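Local coordinates for protein glutaminyl-tRNA synthetase (Saccharomyces cerevisiae, PDB 3TL4) that attaches glutamine to its cognate tRNA using ATP, the present chain being the appended N-terminal tRNA-binding domain of the enzyme, at residues Leu34-Leu37 / Ile38-Pro42; Tyr45-Lys49 / Ser50-Leu54; Lys96-Gly99 / Glu100-Lys104; Lys167-Ile170 / Asp171-Val174; Gly179-Asp182 / Glu183-Ile187. All coordinates share one frame; numbering follows the deposited sequence.

In the fold
From the N terminus, all five contacts are local and follow one another in series, so none nests in or crosses another. Interaction 1 is the last turn and end of helix 28-39. Interaction 2 starts helix 49-62 a few residues on, and the two touch where Trp47 packs on Ile38 and Thr41. Interaction 3 turns the chain from helix 85-98 toward helix 104-109, its centre about 19 Å from that of interaction 1. Interaction 4, a stretch of helix 166-178, lies on the other side of the chain's centre, about 34 Å between centres from interaction 2. Interaction 5 forms the C-terminal turn, its centre about 16 Å from that of interaction 4.

Interaction 1 of 5, residues Leu34-Leu37 / Ile38-Pro42; sequences LYKL and IKETP
Ile38 N donates to Leu34 O at 2.8 Å in a nearly straight bond (175°), a regular i to i+4 helical bond. Lys39 N likewise reaches Tyr35 O at 3.0 Å, but the pattern changes at Glu40, whose N binds Leu37 O, three residues back, at 3.2 Å, coming from above the carbonyl plane, and has only a weak bond to Lys36 O. Such tightening from i to i+4 toward i to i+3 bonding is how the C-terminal end of helix 28-39 runs out within this all-helical domain. Thr41 then turns its hydroxyl back, OG1 giving a 2.6 Å hydrogen bond to Ile38 O, a carbonyl at the helix end that a short hydroxyl side chain three residues on can reach.

Among the side chains, Tyr35 and Lys39 pack together. The lysine bends at chi2 (-71°), which lays its aliphatic chain across the phenol: CG sits over one ring face in a CH-pi contact, 4.2 Å from the centroid of Tyr35, and CE lies near OH. On the buried side, Leu34 CG meets Ile38 CD1 at 4.0 Å; these branched residues face helix 4-13, and Leu34 also packs on helix 49-62. Leu37 and Glu40 run side by side, CD2 of the leucine 3.5 Å from OE2 of the glutamate, whose carboxylate is hydrogen-bonded to Ser70 at the start of helix 70-78.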
loop_
_atom_site.group_PDB
_atom_site.type_symbol
_atom_site.label_atom_id
_atom_site.label_comp_id
_atom_site.label_asym_id
_atom_site.label_seq_id
_atom_site.Cartn_x
_atom_site.Cartn_y
_atom_site.Cartn_z
ATOM N N LEU A 34 -18.222 -5.919 0.570
ATOM C CA LEU A 34 -17.483 -6.421 1.719
ATOM C C LEU A 34 -18.029 -7.780 2.136
ATOM O O LEU A 34 -17.272 -8.730 2.298
ATOM C CB LEU A 34 -17.513 -5.430 2.881
ATOM C CG LEU A 34 -16.648 -5.810 4.084
ATOM C CD1 LEU A 34 -15.243 -6.143 3.637
ATOM C CD2 LEU A 34 -16.624 -4.669 5.076
ATOM N N TYR A 35 -19.348 -7.869 2.276
ATOM C CA TYR A 35 -20.029 -9.126 2.592
ATOM C C TYR A 35 -19.637 -10.248 1.624
ATOM O O TYR A 35 -19.206 -11.329 2.049
ATOM C CB TYR A 35 -21.551 -8.921 2.570
ATOM C CG TYR A 35 -22.357 -10.097 3.089
ATOM C CD1 TYR A 35 -22.801 -11.098 2.233
ATOM C CD2 TYR A 35 -22.682 -10.197 4.437
ATOM C CE1 TYR A 35 -23.535 -12.174 2.711
ATOM C CE2 TYR A 35 -23.411 -11.264 4.923
ATOM C CZ TYR A 35 -23.837 -12.252 4.058
ATOM O OH TYR A 35 -24.566 -13.315 4.549
ATOM N N LYS A 36 -19.783 -9.997 0.325
ATOM C CA LYS A 36 -19.492 -11.041 -0.657
ATOM C C LYS A 36 -18.012 -11.420 -0.663
ATOM O O LYS A 36 -17.674 -12.591 -0.815
ATOM C CB LYS A 36 -19.962 -10.658 -2.066
ATOM C CG LYS A 36 -18.842 -10.223 -3.020
ATOM C CD LYS A 36 -19.346 -9.929 -4.446
ATOM C CE LYS A 36 -18.288 -9.201 -5.310
ATOM N NZ LYS A 36 -17.284 -10.111 -5.942
ATOM N N LEU A 37 -17.133 -10.434 -0.501
ATOM C CA LEU A 37 -15.699 -10.697 -0.427
ATOM C C LEU A 37 -15.343 -11.554 0.796
ATOM O O LEU A 37 -14.647 -12.564 0.671
ATOM C CB LEU A 37 -14.893 -9.391 -0.433
ATOM C CG LEU A 37 -14.998 -8.524 -1.696
ATOM C CD1 LEU A 37 -14.417 -7.127 -1.477
ATOM C CD2 LEU A 37 -14.369 -9.197 -2.923
ATOM N N ILE A 38 -15.821 -11.158 1.972
ATOM C CA ILE A 38 -15.637 -11.976 3.173
ATOM C C ILE A 38 -16.176 -13.422 3.030
ATOM O O ILE A 38 -15.603 -14.363 3.577
ATOM C CB ILE A 38 -16.273 -11.315 4.406
ATOM C CG1 ILE A 38 -15.492 -10.060 4.798
ATOM C CG2 ILE A 38 -16.316 -12.289 5.573
ATOM C CD1 ILE A 38 -16.064 -9.330 5.983
ATOM N N LYS A 39 -17.273 -13.597 2.304
ATOM C CA LYS A 39 -17.897 -14.917 2.181
ATOM C C LYS A 39 -17.154 -15.875 1.243
ATOM O O LYS A 39 -17.407 -17.073 1.264
ATOM C CB LYS A 39 -19.362 -14.793 1.742
ATOM C CG LYS A 39 -20.307 -14.289 2.818
ATOM C CD LYS A 39 -20.520 -15.326 3.910
ATOM C CE LYS A 39 -21.760 -14.984 4.741
ATOM N NZ LYS A 39 -22.057 -15.966 5.822
ATOM N N GLU A 40 -16.245 -15.354 0.419
ATOM C CA GLU A 40 -15.443 -16.211 -0.452
ATOM C C GLU A 40 -14.042 -16.473 0.124
ATOM O O GLU A 40 -13.067 -16.642 -0.610
ATOM C CB GLU A 40 -15.406 -15.687 -1.903
ATOM C CG GLU A 40 -14.935 -14.245 -2.110
ATOM C CD GLU A 40 -15.098 -13.780 -3.564
ATOM O OE1 GLU A 40 -15.485 -14.612 -4.417
ATOM O OE2 GLU A 40 -14.846 -12.587 -3.859
ATOM N N THR A 41 -13.966 -16.487 1.452
ATOM C CA THR A 41 -12.772 -16.893 2.176
ATOM C C THR A 41 -13.181 -18.096 3.012
ATOM O O THR A 41 -14.359 -18.247 3.348
ATOM C CB THR A 41 -12.280 -15.807 3.166
ATOM O OG1 THR A 41 -13.312 -15.523 4.113
ATOM C CG2 THR A 41 -11.888 -14.523 2.454
ATOM N N PRO A 42 -12.211 -18.947 3.368
ATOM C CA PRO A 42 -12.451 -20.155 4.169
ATOM C C PRO A 42 -13.232 -19.877 5.453
ATOM O O PRO A 42 -12.983 -18.884 6.123
ATOM C CB PRO A 42 -11.038 -20.624 4.508
ATOM C CG PRO A 42 -10.208 -20.130 3.361
ATOM C CD PRO A 42 -10.796 -18.810 2.982
#

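Interaction 2 of 5, residues Tyr45-Lys49 / Ser50-Leu54; sequences YQWNK and STRAL
Asn48 OD1 takes the amide hydrogen of Thr51 N at 2.9 Å, from above the amide plane, and a weaker one from Ser50 N. With CG held between the backbone N and the carbonyl carbon (chi1 57°), the short asparagine side chain folds forward over the first turn. In return Asn48 N gives Thr51 OG1 a weak bond of 3.4 Å. Backbone bonding begins with Arg52 N to Asn48 O at 2.9 Å, followed by Ala53 N to Lys49 O.

Two hydroxyls add to this: Tyr45 OH and Thr51 OG1 share a hydrogen bond of 3.1 Å in which either may be the donor, OG1 lying near the plane of the tyrosine ring.

Packing involves the flat groups. Tyr45 CE2 stands 3.6 Å above the Trp47 ring plane, offset toward the rim, while the indole is edge-on to the backbone of Thr51. Arg52 folds its guanidinium back at chi3 (-74°), one face lying 3.3 Å from Asn48 C; its NH1 is hydrogen-bonded to Val14 O, outside the turn. Trp47 CB also touches Arg52 CG at 3.7 Å.

Reciprocal bonding between Asn48 and Thr51 is a capping box, the N-cap motif that satisfies the first amides of a helix, here helix 49-62.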
loop_
_atom_site.group_PDB
_atom_site.type_symbol
_atom_site.label_atom_id
_atom_site.label_comp_id
_atom_site.label_asym_id
_atom_site.label_seq_id
_atom_site.Cartn_x
_atom_site.Cartn_y
_atom_site.Cartn_z
ATOM N N TYR A 45 -11.064 -19.303 8.471
ATOM C CA TYR A 45 -10.021 -18.286 8.413
ATOM C C TYR A 45 -10.215 -17.266 9.533
ATOM O O TYR A 45 -11.350 -16.909 9.875
ATOM C CB TYR A 45 -9.958 -17.591 7.047
ATOM C CG TYR A 45 -8.986 -16.439 7.058
ATOM C CD1 TYR A 45 -7.618 -16.662 6.996
ATOM C CD2 TYR A 45 -9.432 -15.132 7.181
ATOM C CE1 TYR A 45 -6.721 -15.614 7.039
ATOM C CE2 TYR A 45 -8.544 -14.083 7.221
ATOM C CZ TYR A 45 -7.186 -14.328 7.156
ATOM O OH TYR A 45 -6.298 -13.275 7.206
ATOM N N GLN A 46 -9.105 -16.810 10.108
ATOM C CA GLN A 46 -9.136 -15.884 11.241
ATOM C C GLN A 46 -8.651 -14.506 10.833
ATOM O O GLN A 46 -7.461 -14.304 10.594
ATOM C CB GLN A 46 -8.271 -16.408 12.389
ATOM C CG GLN A 46 -8.834 -17.638 13.096
ATOM C CD GLN A 46 -7.932 -18.146 14.217
ATOM O OE1 GLN A 46 -6.742 -17.830 14.266
ATOM N NE2 GLN A 46 -8.503 -18.929 15.126
ATOM N N TRP A 47 -9.573 -13.556 10.766
ATOM C CA TRP A 47 -9.230 -12.209 10.329
ATOM C C TRP A 47 -8.358 -11.503 11.366
ATOM O O TRP A 47 -8.310 -11.907 12.523
ATOM C CB TRP A 47 -10.500 -11.405 10.054
ATOM C CG TRP A 47 -11.268 -11.936 8.892
ATOM C CD1 TRP A 47 -12.262 -12.881 8.921
ATOM C CD2 TRP A 47 -11.112 -11.561 7.524
ATOM N NE1 TRP A 47 -12.724 -13.118 7.652
ATOM C CE2 TRP A 47 -12.030 -12.324 6.772
ATOM C CE3 TRP A 47 -10.272 -10.660 6.851
ATOM C CZ2 TRP A 47 -12.141 -12.205 5.386
ATOM C CZ3 TRP A 47 -10.378 -10.548 5.474
ATOM C CH2 TRP A 47 -11.309 -11.313 4.758
ATOM N N ASN A 48 -7.648 -10.464 10.943
ATOM C CA ASN A 48 -6.946 -9.595 11.890
ATOM C C ASN A 48 -7.089 -8.143 11.443
ATOM O O ASN A 48 -7.730 -7.866 10.430
ATOM C CB ASN A 48 -5.466 -9.986 12.033
ATOM C CG ASN A 48 -4.732 -9.967 10.707
ATOM O OD1 ASN A 48 -4.619 -8.920 10.055
ATOM N ND2 ASN A 48 -4.240 -11.128 10.291
ATOM N N LYS A 49 -6.495 -7.223 12.194
ATOM C CA LYS A 49 -6.644 -5.801 11.913
ATOM C C LYS A 49 -6.158 -5.473 10.508
ATOM O O LYS A 49 -6.770 -4.682 9.794
ATOM C CB LYS A 49 -5.898 -4.965 12.958
ATOM C CG LYS A 49 -6.063 -3.467 12.789
ATOM C CD LYS A 49 -5.716 -2.709 14.072
ATOM C CE LYS A 49 -4.234 -2.778 14.396
ATOM N NZ LYS A 49 -3.422 -1.955 13.457
ATOM N N SER A 50 -5.060 -6.109 10.117
ATOM C CA SER A 50 -4.455 -5.896 8.810
ATOM C C SER A 50 -5.337 -6.374 7.645
ATOM O O SER A 50 -5.620 -5.611 6.722
ATOM C CB SER A 50 -3.075 -6.565 8.762
ATOM O OG SER A 50 -2.519 -6.546 7.455
ATOM N N THR A 51 -5.773 -7.629 7.672
ATOM C CA THR A 51 -6.541 -8.151 6.541
ATOM C C THR A 51 -7.976 -7.598 6.494
ATOM O O THR A 51 -8.497 -7.328 5.413
ATOM C CB THR A 51 -6.499 -9.701 6.439
ATOM O OG1 THR A 51 -6.920 -10.288 7.667
ATOM C CG2 THR A 51 -5.082 -10.182 6.130
ATOM N N ARG A 52 -8.599 -7.397 7.658
ATOM C CA ARG A 52 -9.876 -6.688 7.715
ATOM C C ARG A 52 -9.776 -5.342 6.983
ATOM O O ARG A 52 -10.646 -4.981 6.184
ATOM C CB ARG A 52 -10.320 -6.446 9.168
ATOM C CG ARG A 52 -10.797 -7.687 9.922
ATOM C CD ARG A 52 -11.485 -7.282 11.218
ATOM N NE ARG A 52 -10.532 -6.844 12.235
ATOM C CZ ARG A 52 -9.963 -7.671 13.096
ATOM N NH1 ARG A 52 -10.262 -8.963 13.047
ATOM N NH2 ARG A 52 -9.100 -7.221 13.996
ATOM N N ALA A 53 -8.712 -4.596 7.263
ATOM C CA ALA A 53 -8.531 -3.285 6.655
ATOM C C ALA A 53 -8.303 -3.407 5.152
ATOM O O ALA A 53 -8.828 -2.626 4.371
ATOM C CB ALA A 53 -7.357 -2.555 7.311
ATOM N N LEU A 54 -7.518 -4.396 4.754
ATOM C CA LEU A 54 -7.186 -4.585 3.351
ATOM C C LEU A 54 -8.405 -5.022 2.544
ATOM O O LEU A 54 -8.601 -4.567 1.412
ATOM C CB LEU A 54 -6.039 -5.592 3.198
ATOM C CG LEU A 54 -4.686 -5.107 3.715
ATOM C CD1 LEU A 54 -3.654 -6.241 3.718
ATOM C CD2 LEU A 54 -4.196 -3.943 2.884
#

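Interaction 3 of 5, residues Lys96-Gly99 / Glu100-Lys104; sequences KANG and EASTK
Ser102 turns its hydroxyl back on the end of the helix: with OG beside its own backbone N (chi1 -65°), OG donates to Gly99 O at 2.7 Å, tilted only 18° from the carbonyl plane. The same oxygen accepts Ser102 N at 3.0 Å, from above that plane, so a single residue grips one carbonyl with both its hydroxyl and its amide. The hydroxyl also rests against the side of Asn98, 3.3 Å from CB, where the asparagine's first side-chain carbon points toward the turn. Replacing Ser102 by a valine would probably leave Gly99 O with the amide bond alone and set branched carbon against that polar oxygen.

Ala101 brings its methyl to Asn98 O, CB lying 3.5 Å away, and its N gives that carbonyl a hydrogen bond of 3.2 Å. Gly99 breaks the helix with positive phi (56°), and a CB at this position would clash with Glu100 N; a residue without a side chain fits such a bend.

Lys69 NZ, from another part of the chain, is hydrogen-bonded to the carbonyl oxygens of Glu100 and Ser102. The turn thus carries the chain from the end of helix 85-98 to Thr103, the N-cap of helix 104-109.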
loop_
_atom_site.group_PDB
_atom_site.type_symbol
_atom_site.label_atom_id
_atom_site.label_comp_id
_atom_site.label_asym_id
_atom_site.label_seq_id
_atom_site.Cartn_x
_atom_site.Cartn_y
_atom_site.Cartn_z
ATOM N N LYS A 96 -9.191 -5.953 -12.749
ATOM C CA LYS A 96 -10.172 -5.195 -13.513
ATOM C C LYS A 96 -9.784 -5.079 -14.993
ATOM O O LYS A 96 -10.627 -5.235 -15.867
ATOM C CB LYS A 96 -10.390 -3.809 -12.904
ATOM C CG LYS A 96 -11.636 -3.109 -13.430
ATOM C CD LYS A 96 -12.051 -1.923 -12.585
ATOM C CE LYS A 96 -11.575 -0.589 -13.170
ATOM N NZ LYS A 96 -12.134 0.615 -12.433
ATOM N N ALA A 97 -8.505 -4.818 -15.267
ATOM C CA ALA A 97 -7.997 -4.715 -16.640
ATOM C C ALA A 97 -8.131 -6.014 -17.429
ATOM O O ALA A 97 -8.478 -6.006 -18.607
ATOM C CB ALA A 97 -6.540 -4.277 -16.635
ATOM N N ASN A 98 -7.836 -7.131 -16.773
ATOM C CA ASN A 98 -7.749 -8.410 -17.457
ATOM C C ASN A 98 -9.009 -9.259 -17.362
ATOM O O ASN A 98 -9.147 -10.227 -18.080
ATOM C CB ASN A 98 -6.548 -9.187 -16.941
ATOM C CG ASN A 98 -5.243 -8.508 -17.268
ATOM O OD1 ASN A 98 -4.590 -7.932 -16.405
ATOM N ND2 ASN A 98 -4.867 -8.556 -18.516
ATOM N N GLY A 99 -9.922 -8.901 -16.472
ATOM C CA GLY A 99 -11.139 -9.668 -16.306
ATOM C C GLY A 99 -10.865 -11.127 -16.010
ATOM O O GLY A 99 -10.003 -11.474 -15.196
ATOM N N GLU A 100 -11.608 -11.986 -16.686
ATOM C CA GLU A 100 -11.543 -13.428 -16.469
ATOM C C GLU A 100 -10.207 -14.084 -16.895
ATOM O O GLU A 100 -9.908 -15.210 -16.500
ATOM C CB GLU A 100 -12.711 -14.089 -17.214
ATOM C CG GLU A 100 -13.030 -15.489 -16.746
ATOM C CD GLU A 100 -13.758 -15.502 -15.417
ATOM O OE1 GLU A 100 -14.501 -14.539 -15.134
ATOM O OE2 GLU A 100 -13.585 -16.478 -14.657
ATOM N N ALA A 101 -9.423 -13.390 -17.713
ATOM C CA ALA A 101 -8.104 -13.872 -18.105
ATOM C C ALA A 101 -7.090 -13.706 -16.972
ATOM O O ALA A 101 -5.978 -14.197 -17.066
ATOM C CB ALA A 101 -7.619 -13.152 -19.360
ATOM N N SER A 102 -7.476 -13.003 -15.914
ATOM C CA SER A 102 -6.586 -12.774 -14.778
ATOM C C SER A 102 -6.178 -14.102 -14.147
ATOM O O SER A 102 -7.010 -14.998 -13.975
ATOM C CB SER A 102 -7.291 -11.934 -13.704
ATOM O OG SER A 102 -7.596 -10.640 -14.165
ATOM N N THR A 103 -4.907 -14.219 -13.788
ATOM C CA THR A 103 -4.451 -15.342 -12.977
ATOM C C THR A 103 -3.709 -14.835 -11.759
ATOM O O THR A 103 -3.284 -13.676 -11.716
ATOM C CB THR A 103 -3.500 -16.270 -13.735
ATOM O OG1 THR A 103 -2.348 -15.524 -14.130
ATOM C CG2 THR A 103 -4.190 -16.879 -14.968
ATOM N N LYS A 104 -3.550 -15.721 -10.782
ATOM C CA LYS A 104 -2.789 -15.424 -9.578
ATOM C C LYS A 104 -1.417 -14.857 -9.930
ATOM O O LYS A 104 -1.052 -13.794 -9.435
ATOM C CB LYS A 104 -2.653 -16.687 -8.711
ATOM C CG LYS A 104 -1.838 -16.520 -7.420
ATOM C CD LYS A 104 -1.767 -17.821 -6.615
ATOM C CE LYS A 104 -1.044 -17.614 -5.280
ATOM N NZ LYS A 104 -0.753 -18.884 -4.533
#

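Interaction 4 of 5, residues Lys167-Ile170 / Asp171-Val174; sequences KPII and DQEV
Lys167 NZ meets Asp171 OD1 at 2.9 Å in a salt bridge spanning one helical turn, entering on the syn side of the carboxylate, 25° out of its plane. The lysine reaches it by bending at chi2 (52°) and chi4, which folds the long chain back to a short aspartate. Replacing Asp171 by an alanine is likely to leave the ammonium of Lys167 without this mate and let its chain swing off the helix.

The backbone is regular, each carbonyl serving an amide four residues on: Lys167 O takes Asp171 N, Ile169 O takes Glu173 N, and Ile170 O takes Val174 N at 2.9 Å. Pro168 O has two donors, Gln172 N at 3.1 Å and, weakly, Gln172 NE2 at 3.2 Å, because the glutamine lays its side chain back along the helix, with CG 3.0 Å from that oxygen. The OE2 of buried Glu173 is satisfied beyond the two segments by salt bridges to Lys176 and to Arg123 of helix 119-132.

Apolar contacts complete the turn: Ile170 and Val174 lie side by side, their CG2 methyls 3.8 Å apart, and Ile170 also packs on Phe149 of helix 145-153. The chemistry implies that ions are paired where hydrocarbon packs: Ile169 and Glu173 meet helix 119-132, Ile170 meets helix 145-153, and the Lys167-Asp171 pair borders that same helix while remaining partly exposed.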
loop_
_atom_site.group_PDB
_atom_site.type_symbol
_atom_site.label_atom_id
_atom_site.label_comp_id
_atom_site.label_asym_id
_atom_site.label_seq_id
_atom_site.Cartn_x
_atom_site.Cartn_y
_atom_site.Cartn_z
ATOM N N LYS A 167 13.315 8.625 4.894
ATOM C CA LYS A 167 13.820 9.856 5.506
ATOM C C LYS A 167 15.148 9.729 6.267
ATOM O O LYS A 167 16.040 10.549 6.085
ATOM C CB LYS A 167 12.758 10.513 6.379
ATOM C CG LYS A 167 12.973 12.004 6.527
ATOM C CD LYS A 167 13.122 12.666 5.162
ATOM C CE LYS A 167 13.316 14.172 5.284
ATOM N NZ LYS A 167 14.476 14.534 6.152
ATOM N N PRO A 168 15.280 8.708 7.128
ATOM C CA PRO A 168 16.549 8.489 7.836
ATOM C C PRO A 168 17.702 8.185 6.888
ATOM O O PRO A 168 18.826 8.634 7.111
ATOM C CB PRO A 168 16.263 7.260 8.704
ATOM C CG PRO A 168 14.774 7.251 8.865
ATOM C CD PRO A 168 14.230 7.780 7.576
ATOM N N ILE A 169 17.442 7.419 5.839
ATOM C CA ILE A 169 18.529 7.090 4.926
ATOM C C ILE A 169 18.975 8.320 4.139
ATOM O O ILE A 169 20.167 8.494 3.872
ATOM C CB ILE A 169 18.174 5.935 3.995
ATOM C CG1 ILE A 169 18.019 4.642 4.808
ATOM C CG2 ILE A 169 19.241 5.786 2.941
ATOM C CD1 ILE A 169 17.121 3.613 4.134
ATOM N N ILE A 170 18.022 9.184 3.801
ATOM C CA ILE A 170 18.336 10.457 3.159
ATOM C C ILE A 170 19.142 11.395 4.048
ATOM O O ILE A 170 20.135 11.966 3.605
ATOM C CB ILE A 170 17.083 11.202 2.698
ATOM C CG1 ILE A 170 16.442 10.453 1.533
ATOM C CG2 ILE A 170 17.448 12.627 2.291
ATOM C CD1 ILE A 170 15.071 10.954 1.159
ATOM N N ASP A 171 18.701 11.568 5.292
ATOM C CA ASP A 171 19.444 12.375 6.254
ATOM C C ASP A 171 20.900 11.907 6.376
ATOM O O ASP A 171 21.820 12.719 6.383
ATOM C CB ASP A 171 18.755 12.376 7.623
ATOM C CG ASP A 171 17.453 13.195 7.632
ATOM O OD1 ASP A 171 17.235 14.014 6.706
ATOM O OD2 ASP A 171 16.646 13.024 8.574
ATOM N N GLN A 172 21.114 10.599 6.446
ATOM C CA GLN A 172 22.467 10.068 6.546
ATOM C C GLN A 172 23.303 10.347 5.297
ATOM O O GLN A 172 24.449 10.741 5.383
ATOM C CB GLN A 172 22.425 8.570 6.767
ATOM C CG GLN A 172 21.615 8.102 7.951
ATOM C CD GLN A 172 21.616 6.584 8.025
ATOM O OE1 GLN A 172 22.663 5.965 8.230
ATOM N NE2 GLN A 172 20.457 5.975 7.818
ATOM N N GLU A 173 22.729 10.120 4.132
ATOM C CA GLU A 173 23.471 10.303 2.892
ATOM C C GLU A 173 23.781 11.762 2.611
ATOM O O GLU A 173 24.836 12.082 2.092
ATOM C CB GLU A 173 22.713 9.680 1.730
ATOM C CG GLU A 173 22.607 8.155 1.865
ATOM C CD GLU A 173 23.971 7.508 1.969
ATOM O OE1 GLU A 173 24.852 7.868 1.157
ATOM O OE2 GLU A 173 24.170 6.653 2.858
ATOM N N VAL A 174 22.860 12.647 2.962
ATOM C CA VAL A 174 23.043 14.069 2.710
ATOM C C VAL A 174 24.164 14.607 3.575
ATOM O O VAL A 174 24.996 15.396 3.120
ATOM C CB VAL A 174 21.718 14.844 2.926
ATOM C CG1 VAL A 174 21.964 16.312 2.973
ATOM C CG2 VAL A 174 20.748 14.516 1.802
#

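Interaction 5 of 5, residues Gly179-Asp182 / Glu183-Ile187; sequences GPKD and ERDLI
Asp182 holds CG between its backbone N and carbonyl carbon (chi1 61°), which swings the carboxylate forward over the following residues, and Arg184 bends at chi3 (-62°) to bring its guanidinium round to meet it. The arginine grips side-on with two nitrogens. NE bonds to Asp182 OD1 at 3.2 Å along the syn lone pair, nearly straight and in the guanidinium plane; NH2 bonds to Asp182 OD2 at 2.8 Å, also syn but somewhat tilted. The carboxylate and guanidinium planes are 35° apart, so the pairing is bidentate but twisted. OD1 also accepts Arg184 N at 3.1 Å, from above the carboxylate plane, which makes residues 182-184 an Asx turn.

Asp185 answers from the other end. Its OD1 accepts Asp182 N at 2.8 Å on the anti side, while Asp185 N donates to Asp182 O at 2.7 Å, closing the single 3-10 turn of residues 183-185 that follows helix 166-178 near the C terminus of this RNA-binding domain. Aspartate suits both places, its short chain reaching backbone amides close by.

The acids come near one another, Asp182 OD1 standing 3.5 Å from Asp185 OD1. Their like charge is probably offset by Arg184 and by Arg141, which makes a salt bridge to Asp185 OD2 and a long, weak ion pair with Asp182. Lys181 lets its CA approach Asp185 OD1 at 3.1 Å and sends its extended chain away from the turn.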
loop_
_atom_site.group_PDB
_atom_site.type_symbol
_atom_site.label_atom_id
_atom_site.label_comp_id
_atom_site.label_asym_id
_atom_site.label_seq_id
_atom_site.Cartn_x
_atom_site.Cartn_y
_atom_site.Cartn_z
ATOM N N GLY A 179 28.255 17.663 4.892
ATOM C CA GLY A 179 28.862 17.826 6.196
ATOM C C GLY A 179 27.767 18.273 7.129
ATOM O O GLY A 179 26.608 18.322 6.725
ATOM N N PRO A 180 28.115 18.608 8.382
ATOM C CA PRO A 180 27.052 18.987 9.321
ATOM C C PRO A 180 26.460 20.366 9.018
ATOM O O PRO A 180 27.087 21.162 8.310
ATOM C CB PRO A 180 27.759 18.968 10.685
ATOM C CG PRO A 180 29.199 19.124 10.382
ATOM C CD PRO A 180 29.430 18.494 9.035
ATOM N N LYS A 181 25.255 20.619 9.527
ATOM C CA LYS A 181 24.608 21.916 9.388
ATOM C C LYS A 181 25.468 22.992 10.022
ATOM O O LYS A 181 25.963 22.813 11.130
ATOM C CB LYS A 181 23.228 21.906 10.050
ATOM C CG LYS A 181 22.341 20.791 9.544
ATOM C CD LYS A 181 20.901 21.074 9.886
ATOM C CE LYS A 181 19.983 19.973 9.392
ATOM N NZ LYS A 181 18.563 20.312 9.672
ATOM N N ASP A 182 25.638 24.103 9.313
ATOM C CA ASP A 182 26.413 25.226 9.820
ATOM C C ASP A 182 25.742 26.567 9.484
ATOM O O ASP A 182 24.544 26.608 9.205
ATOM C CB ASP A 182 27.882 25.157 9.353
ATOM C CG ASP A 182 28.036 25.208 7.840
ATOM O OD1 ASP A 182 27.114 25.684 7.152
ATOM O OD2 ASP A 182 29.102 24.791 7.339
ATOM N N GLU A 183 26.498 27.660 9.530
ATOM C CA GLU A 183 25.907 28.993 9.421
ATOM C C GLU A 183 25.190 29.164 8.083
ATOM O O GLU A 183 24.249 29.952 7.971
ATOM C CB GLU A 183 26.959 30.096 9.621
ATOM C CG GLU A 183 27.947 30.260 8.455
ATOM C CD GLU A 183 28.985 29.122 8.337
ATOM O OE1 GLU A 183 29.160 28.336 9.304
ATOM O OE2 GLU A 183 29.636 29.028 7.268
ATOM N N ARG A 184 25.642 28.415 7.078
ATOM C CA ARG A 184 25.031 28.414 5.750
ATOM C C ARG A 184 23.610 27.887 5.790
ATOM O O ARG A 184 22.824 28.130 4.871
ATOM C CB ARG A 184 25.824 27.522 4.800
ATOM C CG ARG A 184 27.084 28.144 4.230
ATOM C CD ARG A 184 27.820 27.109 3.383
ATOM N NE ARG A 184 28.225 25.980 4.208
ATOM C CZ ARG A 184 29.026 25.007 3.809
ATOM N NH1 ARG A 184 29.508 24.997 2.571
ATOM N NH2 ARG A 184 29.326 24.031 4.648
ATOM N N ASP A 185 23.288 27.147 6.847
ATOM C CA ASP A 185 22.005 26.460 6.903
ATOM C C ASP A 185 20.992 27.117 7.835
ATOM O O ASP A 185 19.939 26.552 8.083
ATOM C CB ASP A 185 22.207 24.994 7.283
ATOM C CG ASP A 185 23.235 24.316 6.406
ATOM O OD1 ASP A 185 24.229 23.793 6.948
ATOM O OD2 ASP A 185 23.059 24.330 5.171
ATOM N N LEU A 186 21.299 28.312 8.328
ATOM C CA LEU A 186 20.377 29.021 9.217
ATOM C C LEU A 186 19.039 29.457 8.592
ATOM O O LEU A 186 18.980 29.947 7.458
ATOM C CB LEU A 186 21.069 30.210 9.883
ATOM C CG LEU A 186 21.975 29.811 11.049
ATOM C CD1 LEU A 186 22.192 31.004 11.965
ATOM C CD2 LEU A 186 21.364 28.641 11.820
ATOM N N ILE A 187 17.970 29.254 9.360
ATOM C CA ILE A 187 16.623 29.693 9.002
ATOM C C ILE A 187 15.950 30.354 10.209
ATOM O O ILE A 187 15.520 31.504 10.145
ATOM C CB ILE A 187 15.754 28.509 8.554
ATOM C CG1 ILE A 187 16.350 27.857 7.308
ATOM C CG2 ILE A 187 14.328 28.957 8.292
ATOM C CD1 ILE A 187 15.622 26.623 6.878
#